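Local coordinates for protein fructokinase (Vibrio cholerae serotype O1, PDB 5EYN) that phosphorylates fructose at the expense of ATP, as a fructokinase of the PfkB (ribokinase-like) carbohydrate kinase family, at residues Met18-Asp26 with Pro131-Val141; Leu220-Val231 with Leu241-Gln249. All blocks are in the same frame, centred on the assembly; numbering follows the deposited sequence.

Contact 1 of 2, residues Met18-Asp26 with Pro131-Val141; sequences MSRVWLTGD and PSFQKGEWLHV. With FRU (beta-D-fructofuranose), chain B.
Trp22 lies across the loop that leads into strand 138-142, meeting that segment with nearly every side-chain atom. CB rests on Leu139 CD1; CG, anti to the carbonyl carbon (chi1 -73°), then carries the indole over the 131-137 loop. The five-membered ring takes the edge of Phe133 on its face, a T-shaped pair with centroids 4.9 Å apart and planes at 59°. On the same side Pro131 CG makes a CH-pi contact, 3.6 Å from the centroid of the six-membered ring. Arg20 CD lies over the rim of the opposite face. In the ring plane, Trp22 NE1 donates to Glu137 OE1 (2.9 Å), which Gln134 N meets from the other face of the carboxylate. Arg20 NH1 holds Glu137 OE2 in a salt bridge of 2.8 Å, so both carboxylate oxygens are gripped and its rotation fixed. Backbone bonds join the parallel strands, among them Trp22 N to Trp138 O (2.8 Å) and His140 N to Trp22 O. Beyond the strand, Asp26 OD1 accepts from fructose O1 (2.6 Å). These are neighbouring inner strands of the large, Rossmann-like sheet: helix 151-165 packs on the Trp22 side, helices 46-56 and 264-278 on the Val21 and His140 side, and strand 61-68 borders 21-24.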
loop_
_atom_site.group_PDB
_atom_site.type_symbol
_atom_site.label_atom_id
_atom_site.label_comp_id
_atom_site.label_asym_id
_atom_site.label_seq_id
_atom_site.Cartn_x
_atom_site.Cartn_y
_atom_site.Cartn_z
ATOM N N MET A 18 16.099 -4.523 35.137
ATOM C CA MET A 18 15.121 -4.484 34.062
ATOM C C MET A 18 15.704 -5.073 32.786
ATOM O O MET A 18 16.600 -4.501 32.158
ATOM C CB MET A 18 14.663 -3.055 33.811
ATOM C CG MET A 18 13.602 -2.954 32.743
ATOM S SD MET A 18 12.576 -1.496 32.958
ATOM C CE MET A 18 13.796 -0.197 32.758
ATOM N N SER A 19 15.182 -6.222 32.394
ATOM C CA SER A 19 15.758 -6.942 31.279
ATOM C C SER A 19 15.258 -6.340 29.957
ATOM O O SER A 19 14.110 -5.913 29.845
ATOM C CB SER A 19 15.410 -8.421 31.393
ATOM O OG SER A 19 15.861 -8.928 32.645
ATOM N N ARG A 20 16.145 -6.277 28.975
ATOM C CA ARG A 20 15.779 -5.797 27.649
ATOM C C ARG A 20 14.882 -6.805 26.960
ATOM O O ARG A 20 15.142 -8.007 27.005
ATOM C CB ARG A 20 17.031 -5.599 26.803
ATOM C CG ARG A 20 16.739 -5.140 25.393
ATOM C CD ARG A 20 18.023 -4.902 24.613
ATOM N NE ARG A 20 18.721 -3.704 25.065
ATOM C CZ ARG A 20 19.856 -3.682 25.760
ATOM N NH1 ARG A 20 20.472 -4.802 26.107
ATOM N NH2 ARG A 20 20.388 -2.521 26.113
ATOM N N VAL A 21 13.820 -6.302 26.340
ATOM C CA VAL A 21 12.971 -7.104 25.470
ATOM C C VAL A 21 13.224 -6.682 24.035
ATOM O O VAL A 21 13.011 -5.520 23.676
ATOM C CB VAL A 21 11.488 -6.940 25.806
ATOM C CG1 VAL A 21 10.631 -7.843 24.922
ATOM C CG2 VAL A 21 11.231 -7.210 27.287
ATOM N N TRP A 22 13.679 -7.633 23.217
ATOM C CA TRP A 22 13.866 -7.440 21.785
ATOM C C TRP A 22 12.602 -7.848 21.063
ATOM O O TRP A 22 12.036 -8.901 21.341
ATOM C CB TRP A 22 15.009 -8.325 21.275
ATOM C CG TRP A 22 16.388 -7.884 21.655
ATOM C CD1 TRP A 22 17.172 -8.415 22.640
ATOM C CD2 TRP A 22 17.162 -6.835 21.052
ATOM N NE1 TRP A 22 18.370 -7.771 22.682
ATOM C CE2 TRP A 22 18.395 -6.793 21.725
ATOM C CE3 TRP A 22 16.926 -5.922 20.020
ATOM C CZ2 TRP A 22 19.392 -5.881 21.395
ATOM C CZ3 TRP A 22 17.913 -5.019 19.698
ATOM C CH2 TRP A 22 19.128 -5.006 20.377
ATOM N N LEU A 23 12.187 -7.008 20.128
ATOM C CA LEU A 23 11.062 -7.260 19.247
ATOM C C LEU A 23 11.604 -7.286 17.825
ATOM O O LEU A 23 12.449 -6.479 17.464
ATOM C CB LEU A 23 10.000 -6.153 19.389
ATOM C CG LEU A 23 9.253 -5.964 20.716
ATOM C CD1 LEU A 23 8.715 -7.251 21.258
ATOM C CD2 LEU A 23 10.158 -5.302 21.755
ATOM N N THR A 24 11.110 -8.207 17.020
ATOM C CA THR A 24 11.490 -8.244 15.625
ATOM C C THR A 24 10.292 -8.598 14.771
ATOM O O THR A 24 9.373 -9.269 15.234
ATOM C CB THR A 24 12.635 -9.253 15.382
ATOM O OG1 THR A 24 13.041 -9.219 14.021
ATOM C CG2 THR A 24 12.231 -10.688 15.722
ATOM N N GLY A 25 10.289 -8.115 13.532
ATOM C CA GLY A 25 9.231 -8.442 12.600
ATOM C C GLY A 25 8.799 -7.228 11.824
ATOM O O GLY A 25 9.634 -6.445 11.373
ATOM N N ASP A 26 7.491 -7.076 11.685
ATOM C CA ASP A 26 6.907 -6.070 10.805
ATOM C C ASP A 26 6.397 -4.854 11.540
ATOM O O ASP A 26 5.493 -4.956 12.348
ATOM C CB ASP A 26 5.772 -6.672 9.970
ATOM C CG ASP A 26 4.639 -7.278 10.797
ATOM O OD1 ASP A 26 3.449 -7.043 10.418
ATOM O OD2 ASP A 26 4.900 -8.022 11.777
ATOM N N PRO A 131 20.886 -8.500 16.101
ATOM C CA PRO A 131 21.815 -7.847 17.028
ATOM C C PRO A 131 22.351 -8.819 18.061
ATOM O O PRO A 131 21.913 -9.964 18.148
ATOM C CB PRO A 131 20.945 -6.793 17.706
ATOM C CG PRO A 131 19.600 -7.391 17.703
ATOM C CD PRO A 131 19.486 -8.211 16.441
ATOM N N SER A 132 23.330 -8.365 18.824
ATOM C CA SER A 132 23.911 -9.204 19.856
ATOM C C SER A 132 22.934 -9.311 21.020
ATOM O O SER A 132 22.366 -8.308 21.468
ATOM C CB SER A 132 25.238 -8.621 20.330
ATOM O OG SER A 132 25.012 -7.366 20.949
ATOM N N PHE A 133 22.740 -10.544 21.484
ATOM C CA PHE A 133 21.841 -10.841 22.583
ATOM C C PHE A 133 22.655 -11.182 23.820
ATOM O O PHE A 133 23.824 -11.571 23.730
ATOM C CB PHE A 133 20.964 -12.048 22.249
ATOM C CG PHE A 133 20.021 -11.847 21.095
ATOM C CD1 PHE A 133 19.421 -10.623 20.840
ATOM C CD2 PHE A 133 19.726 -12.917 20.264
ATOM C CE1 PHE A 133 18.534 -10.486 19.782
ATOM C CE2 PHE A 133 18.846 -12.778 19.225
ATOM C CZ PHE A 133 18.261 -11.558 18.977
ATOM N N GLN A 134 22.016 -11.071 24.976
ATOM C CA GLN A 134 22.668 -11.395 26.229
ATOM C C GLN A 134 21.757 -12.239 27.106
ATOM O O GLN A 134 20.531 -12.193 26.978
ATOM C CB GLN A 134 23.044 -10.109 26.964
ATOM C CG GLN A 134 24.000 -9.231 26.172
ATOM C CD GLN A 134 24.402 -7.978 26.916
ATOM O OE1 GLN A 134 24.934 -8.043 28.021
ATOM N NE2 GLN A 134 24.154 -6.824 26.306
ATOM N N LYS A 135 22.368 -12.986 28.013
ATOM C CA LYS A 135 21.647 -13.811 28.964
ATOM C C LYS A 135 20.552 -12.999 29.664
ATOM O O LYS A 135 20.758 -11.848 30.056
ATOM C CB LYS A 135 22.627 -14.385 29.982
ATOM C CG LYS A 135 22.017 -15.360 30.955
ATOM C CD LYS A 135 23.070 -15.826 31.955
ATOM C CE LYS A 135 22.458 -16.622 33.093
ATOM N NZ LYS A 135 21.830 -17.884 32.631
ATOM N N GLY A 136 19.367 -13.590 29.793
ATOM C CA GLY A 136 18.280 -12.973 30.528
ATOM C C GLY A 136 17.421 -12.017 29.714
ATOM O O GLY A 136 16.389 -11.558 30.186
ATOM N N GLU A 137 17.827 -11.709 28.492
ATOM C CA GLU A 137 16.997 -10.894 27.626
ATOM C C GLU A 137 15.827 -11.706 27.097
ATOM O O GLU A 137 15.828 -12.937 27.141
ATOM C CB GLU A 137 17.819 -10.316 26.474
ATOM C CG GLU A 137 18.833 -9.273 26.928
ATOM C CD GLU A 137 19.624 -8.673 25.776
ATOM O OE1 GLU A 137 19.720 -9.310 24.710
ATOM O OE2 GLU A 137 20.166 -7.566 25.943
ATOM N N TRP A 138 14.839 -10.990 26.576
ATOM C CA TRP A 138 13.677 -11.589 25.930
ATOM C C TRP A 138 13.704 -11.274 24.444
ATOM O O TRP A 138 14.192 -10.226 24.029
ATOM C CB TRP A 138 12.367 -11.047 26.537
ATOM C CG TRP A 138 12.045 -11.653 27.843
ATOM C CD1 TRP A 138 12.526 -11.293 29.062
ATOM C CD2 TRP A 138 11.174 -12.760 28.061
ATOM N NE1 TRP A 138 12.006 -12.117 30.032
ATOM C CE2 TRP A 138 11.169 -13.025 29.440
ATOM C CE3 TRP A 138 10.399 -13.563 27.219
ATOM C CZ2 TRP A 138 10.434 -14.060 29.996
ATOM C CZ3 TRP A 138 9.668 -14.594 27.773
ATOM C CH2 TRP A 138 9.697 -14.837 29.148
ATOM N N LEU A 139 13.163 -12.200 23.660
ATOM C CA LEU A 139 12.901 -11.981 22.245
ATOM C C LEU A 139 11.452 -12.351 21.986
ATOM O O LEU A 139 11.035 -13.460 22.315
ATOM C CB LEU A 139 13.813 -12.863 21.388
ATOM C CG LEU A 139 13.543 -12.846 19.882
ATOM C CD1 LEU A 139 13.869 -11.502 19.293
ATOM C CD2 LEU A 139 14.367 -13.939 19.211
ATOM N N HIS A 140 10.685 -11.427 21.404
ATOM C CA HIS A 140 9.310 -11.709 21.018
ATOM C C HIS A 140 9.139 -11.665 19.506
ATOM O O HIS A 140 9.636 -10.750 18.841
ATOM C CB HIS A 140 8.363 -10.700 21.657
ATOM C CG HIS A 140 6.933 -10.906 21.297
ATOM N ND1 HIS A 140 6.193 -11.962 21.785
ATOM C CD2 HIS A 140 6.116 -10.229 20.451
ATOM C CE1 HIS A 140 4.973 -11.913 21.275
ATOM N NE2 HIS A 140 4.894 -10.863 20.474
ATOM N N VAL A 141 8.429 -12.673 19.002
ATOM C CA VAL A 141 8.237 -12.929 17.579
ATOM C C VAL A 141 6.772 -13.239 17.294
ATOM O O VAL A 141 6.105 -13.849 18.127
ATOM C CB VAL A 141 9.122 -14.174 17.137
ATOM C CG1 VAL A 141 8.908 -14.553 15.678
ATOM C CG2 VAL A 141 10.592 -13.921 17.430
HETATM C C1 FRU B . 0.264 -7.260 11.335
HETATM C C2 FRU B . -0.958 -6.577 11.935
HETATM C C3 FRU B . -0.985 -5.063 11.901
HETATM C C4 FRU B . -1.617 -4.661 13.193
HETATM C C5 FRU B . -1.243 -5.798 14.078
HETATM C C6 FRU B . -2.261 -6.115 15.146
HETATM O O1 FRU B . 1.409 -7.000 12.084
HETATM O O2 FRU B . -2.064 -7.068 11.240
HETATM O O3 FRU B . -1.658 -4.668 10.743
HETATM O O4 FRU B . -1.126 -3.474 13.714
HETATM O O5 FRU B . -1.022 -6.946 13.277
HETATM O O6 FRU B . -1.860 -7.208 15.933
HETATM O O HOH W 1 15.378 -11.574 32.677
#

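Contact 2 of 2, residues Leu220-Val231 with Leu241-Gln249; sequences LQAIADFQIPLV and LVATPNSQQ
Val231 and Ala243 fasten the beta hairpin of strands 230-234 and 240-244 as an antiparallel hydrogen-bonded pair. Val231 N donates to Ala243 O (2.9 Å), and Ala243 N returns a bond to Val231 O (2.8 Å). A water donates to the same Ala243 O and to Ile228 O, tying the approach to strand 230-234 to its neighbour.

Apolar side chains flank this pair on both faces of the sheet. Leu230, with CG anti to its N (chi1 172°), sends CD1 to Val242 CG1 (3.8 Å) and lies alongside Thr244, whose CG2 touches the same methyl. On the face of Val231 and Ala243, Leu220 reaches across from the end of its helix: CD2 approaches the Ala243 methyl, while CD1 meets Leu241 CD2 (3.9 Å) and lies against the amide end of the extended Gln248 (NE2 3.7 Å).

Farther out, a type II turn from Thr244 to Ser247 leads into a second antiparallel pairing, with strand 247-251, where Val242 and Gln249 exchange backbone bonds. This places Gln248 across from Ala243, its side chain next to that of Leu241 on the face that Leu220 packs on. The contact is structural packing at the antiparallel margin of the large sheet: strand 199-203 pairs with 230-234, helix 285-302 packs against Leu230 and Val242, and helix 216-222 lies over the other face.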
loop_
_atom_site.group_PDB
_atom_site.type_symbol
_atom_site.label_atom_id
_atom_site.label_comp_id
_atom_site.label_asym_id
_atom_site.label_seq_id
_atom_site.Cartn_x
_atom_site.Cartn_y
_atom_site.Cartn_z
ATOM N N LEU A 220 -5.199 -27.359 24.143
ATOM C CA LEU A 220 -4.138 -27.417 25.145
ATOM C C LEU A 220 -3.578 -28.835 25.253
ATOM O O LEU A 220 -2.373 -29.027 25.420
ATOM C CB LEU A 220 -4.649 -26.937 26.498
ATOM C CG LEU A 220 -4.916 -25.433 26.580
ATOM C CD1 LEU A 220 -5.553 -25.078 27.905
ATOM C CD2 LEU A 220 -3.631 -24.630 26.380
ATOM N N GLN A 221 -4.445 -29.834 25.161
ATOM C CA GLN A 221 -3.968 -31.211 25.217
ATOM C C GLN A 221 -3.064 -31.503 24.019
ATOM O O GLN A 221 -2.059 -32.198 24.139
ATOM C CB GLN A 221 -5.144 -32.189 25.250
ATOM C CG GLN A 221 -5.956 -32.133 26.540
ATOM C CD GLN A 221 -7.232 -32.955 26.468
ATOM O OE1 GLN A 221 -7.688 -33.326 25.385
ATOM N NE2 GLN A 221 -7.817 -33.240 27.626
ATOM N N ALA A 222 -3.418 -30.951 22.864
ATOM C CA ALA A 222 -2.673 -31.202 21.641
ATOM C C ALA A 222 -1.263 -30.627 21.675
ATOM O O ALA A 222 -0.389 -31.098 20.955
ATOM C CB ALA A 222 -3.436 -30.662 20.436
ATOM N N ILE A 223 -1.029 -29.614 22.504
ATOM C CA ILE A 223 0.308 -29.043 22.600
ATOM C C ILE A 223 1.036 -29.452 23.882
ATOM O O ILE A 223 2.119 -28.953 24.168
ATOM C CB ILE A 223 0.295 -27.496 22.462
ATOM C CG1 ILE A 223 -0.506 -26.836 23.590
ATOM C CG2 ILE A 223 -0.250 -27.094 21.092
ATOM C CD1 ILE A 223 -0.442 -25.296 23.569
ATOM N N ALA A 224 0.457 -30.372 24.646
ATOM C CA ALA A 224 1.045 -30.757 25.932
ATOM C C ALA A 224 2.482 -31.255 25.795
ATOM O O ALA A 224 3.340 -30.939 26.623
ATOM C CB ALA A 224 0.193 -31.815 26.606
ATOM N N ASP A 225 2.754 -32.045 24.765
ATOM C CA ASP A 225 4.073 -32.652 24.647
ATOM C C ASP A 225 5.163 -31.652 24.275
ATOM O O ASP A 225 6.341 -31.998 24.238
ATOM C CB ASP A 225 4.032 -33.818 23.662
ATOM C CG ASP A 225 3.217 -34.972 24.187
ATOM O OD1 ASP A 225 3.325 -35.257 25.400
ATOM O OD2 ASP A 225 2.462 -35.581 23.400
ATOM N N PHE A 226 4.767 -30.411 24.018
ATOM C CA PHE A 226 5.720 -29.335 23.772
ATOM C C PHE A 226 6.360 -28.876 25.090
ATOM O O PHE A 226 7.422 -28.256 25.088
ATOM C CB PHE A 226 5.024 -28.166 23.070
ATOM C CG PHE A 226 4.643 -28.445 21.633
ATOM C CD1 PHE A 226 5.194 -27.703 20.607
ATOM C CD2 PHE A 226 3.731 -29.444 21.308
ATOM C CE1 PHE A 226 4.854 -27.949 19.285
ATOM C CE2 PHE A 226 3.387 -29.692 19.982
ATOM C CZ PHE A 226 3.949 -28.940 18.972
ATOM N N GLN A 227 5.730 -29.204 26.216
ATOM C CA GLN A 227 6.214 -28.788 27.537
ATOM C C GLN A 227 6.560 -27.291 27.514
ATOM O O GLN A 227 7.628 -26.877 27.961
ATOM C CB GLN A 227 7.410 -29.643 28.013
ATOM C CG GLN A 227 7.071 -31.105 28.404
ATOM C CD GLN A 227 6.509 -31.277 29.829
ATOM O OE1 GLN A 227 6.561 -30.363 30.667
ATOM N NE2 GLN A 227 5.964 -32.467 30.101
ATOM N N ILE A 228 5.641 -26.491 26.977
ATOM C CA ILE A 228 5.794 -25.044 26.946
ATOM C C ILE A 228 5.627 -24.514 28.366
ATOM O O ILE A 228 4.638 -24.803 29.023
ATOM C CB ILE A 228 4.735 -24.374 26.037
ATOM C CG1 ILE A 228 4.771 -24.951 24.617
ATOM C CG2 ILE A 228 4.951 -22.889 25.961
ATOM C CD1 ILE A 228 3.513 -24.674 23.853
ATOM N N PRO A 229 6.606 -23.750 28.856
ATOM C CA PRO A 229 6.554 -23.287 30.245
ATOM C C PRO A 229 5.321 -22.436 30.557
ATOM O O PRO A 229 4.716 -22.615 31.612
ATOM C CB PRO A 229 7.844 -22.479 30.385
ATOM C CG PRO A 229 8.766 -23.093 29.403
ATOM C CD PRO A 229 7.903 -23.451 28.232
ATOM N N LEU A 230 4.948 -21.546 29.647
ATOM C CA LEU A 230 3.791 -20.698 29.857
ATOM C C LEU A 230 3.016 -20.526 28.573
ATOM O O LEU A 230 3.553 -20.050 27.578
ATOM C CB LEU A 230 4.222 -19.329 30.368
ATOM C CG LEU A 230 3.137 -18.252 30.462
ATOM C CD1 LEU A 230 1.978 -18.698 31.355
ATOM C CD2 LEU A 230 3.737 -16.962 30.976
ATOM N N VAL A 231 1.747 -20.918 28.605
ATOM C CA VAL A 231 0.831 -20.702 27.498
ATOM C C VAL A 231 -0.284 -19.820 28.019
ATOM O O VAL A 231 -0.836 -20.051 29.097
ATOM C CB VAL A 231 0.238 -22.026 26.965
ATOM C CG1 VAL A 231 -0.892 -21.764 25.995
ATOM C CG2 VAL A 231 1.309 -22.860 26.284
ATOM N N LEU A 241 -6.838 -17.488 29.696
ATOM C CA LEU A 241 -6.542 -18.746 30.348
ATOM C C LEU A 241 -5.035 -18.875 30.433
ATOM O O LEU A 241 -4.329 -18.734 29.441
ATOM C CB LEU A 241 -7.155 -19.908 29.573
ATOM C CG LEU A 241 -6.988 -21.278 30.247
ATOM C CD1 LEU A 241 -7.995 -22.272 29.719
ATOM C CD2 LEU A 241 -5.604 -21.846 30.037
ATOM N N VAL A 242 -4.545 -19.152 31.631
ATOM C CA VAL A 242 -3.118 -19.255 31.890
ATOM C C VAL A 242 -2.795 -20.715 32.178
ATOM O O VAL A 242 -3.355 -21.304 33.094
ATOM C CB VAL A 242 -2.726 -18.387 33.095
ATOM C CG1 VAL A 242 -1.236 -18.469 33.348
ATOM C CG2 VAL A 242 -3.161 -16.937 32.882
ATOM N N ALA A 243 -1.939 -21.299 31.349
ATOM C CA ALA A 243 -1.601 -22.710 31.466
ATOM C C ALA A 243 -0.105 -22.866 31.706
ATOM O O ALA A 243 0.723 -22.475 30.878
ATOM C CB ALA A 243 -2.017 -23.478 30.217
ATOM N N THR A 244 0.216 -23.422 32.864
ATOM C CA THR A 244 1.583 -23.733 33.247
ATOM C C THR A 244 1.573 -25.200 33.651
ATOM O O THR A 244 0.522 -25.807 33.701
ATOM C CB THR A 244 2.035 -22.839 34.398
ATOM O OG1 THR A 244 1.100 -22.959 35.471
ATOM C CG2 THR A 244 2.107 -21.396 33.933
ATOM N N PRO A 245 2.742 -25.796 33.920
ATOM C CA PRO A 245 2.687 -27.236 34.198
ATOM C C PRO A 245 1.743 -27.602 35.354
ATOM O O PRO A 245 1.818 -27.068 36.458
ATOM C CB PRO A 245 4.141 -27.581 34.522
ATOM C CG PRO A 245 4.924 -26.586 33.722
ATOM C CD PRO A 245 4.123 -25.310 33.769
ATOM N N ASN A 246 0.824 -28.505 35.043
ATOM C CA ASN A 246 -0.157 -29.015 35.983
ATOM C C ASN A 246 -1.093 -27.956 36.561
ATOM O O ASN A 246 -1.692 -28.159 37.608
ATOM C CB ASN A 246 0.568 -29.791 37.080
ATOM C CG ASN A 246 1.507 -30.819 36.505
ATOM O OD1 ASN A 246 1.182 -31.482 35.520
ATOM N ND2 ASN A 246 2.688 -30.920 37.072
ATOM N N SER A 247 -1.260 -26.840 35.854
ATOM C CA SER A 247 -2.154 -25.789 36.334
ATOM C C SER A 247 -2.788 -25.023 35.186
ATOM O O SER A 247 -2.122 -24.652 34.227
ATOM C CB SER A 247 -1.376 -24.839 37.248
ATOM O OG SER A 247 -2.177 -23.766 37.701
ATOM N N GLN A 248 -4.095 -24.811 35.291
ATOM C CA GLN A 248 -4.828 -23.936 34.376
ATOM C C GLN A 248 -5.683 -23.025 35.229
ATOM O O GLN A 248 -6.295 -23.468 36.199
ATOM C CB GLN A 248 -5.747 -24.721 33.439
ATOM C CG GLN A 248 -5.050 -25.595 32.416
ATOM C CD GLN A 248 -6.042 -26.246 31.471
ATOM O OE1 GLN A 248 -7.166 -25.766 31.312
ATOM N NE2 GLN A 248 -5.634 -27.343 30.842
ATOM N N GLN A 249 -5.730 -21.756 34.855
ATOM C CA GLN A 249 -6.481 -20.777 35.595
ATOM C C GLN A 249 -6.936 -19.659 34.677
ATOM O O GLN A 249 -6.152 -19.153 33.885
ATOM C CB GLN A 249 -5.567 -20.205 36.655
ATOM C CG GLN A 249 -6.215 -19.281 37.595
ATOM C CD GLN A 249 -5.270 -18.939 38.707
ATOM O OE1 GLN A 249 -4.339 -19.699 38.993
ATOM N NE2 GLN A 249 -5.471 -17.784 39.326
HETATM O O HOH W 2 1.971 -24.636 29.442
#

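How the contacts relate
Contacts 1 and 2 belong to the same nine-stranded sheet, their centres about 23 Å apart and their nearest atoms about 7 Å apart without touching. Contact 1 joins neighbouring parallel strands 21-24 and 138-142 near the middle; contact 2 lies at the far margin, where the antiparallel strands 240-244 and 247-251 follow 230-234. Strands 168-172 and 199-203 bridge the gap. Along the chain, contact 1 closes before contact 2 opens. Contact 1 reaches the fructose site through Asp26, whereas Leu241 of contact 2 has its side chain about 9 Å from bound ADP, consistent with one sheet underlying both the sugar and the nucleotide sides, though contact 2 itself does not touch ADP.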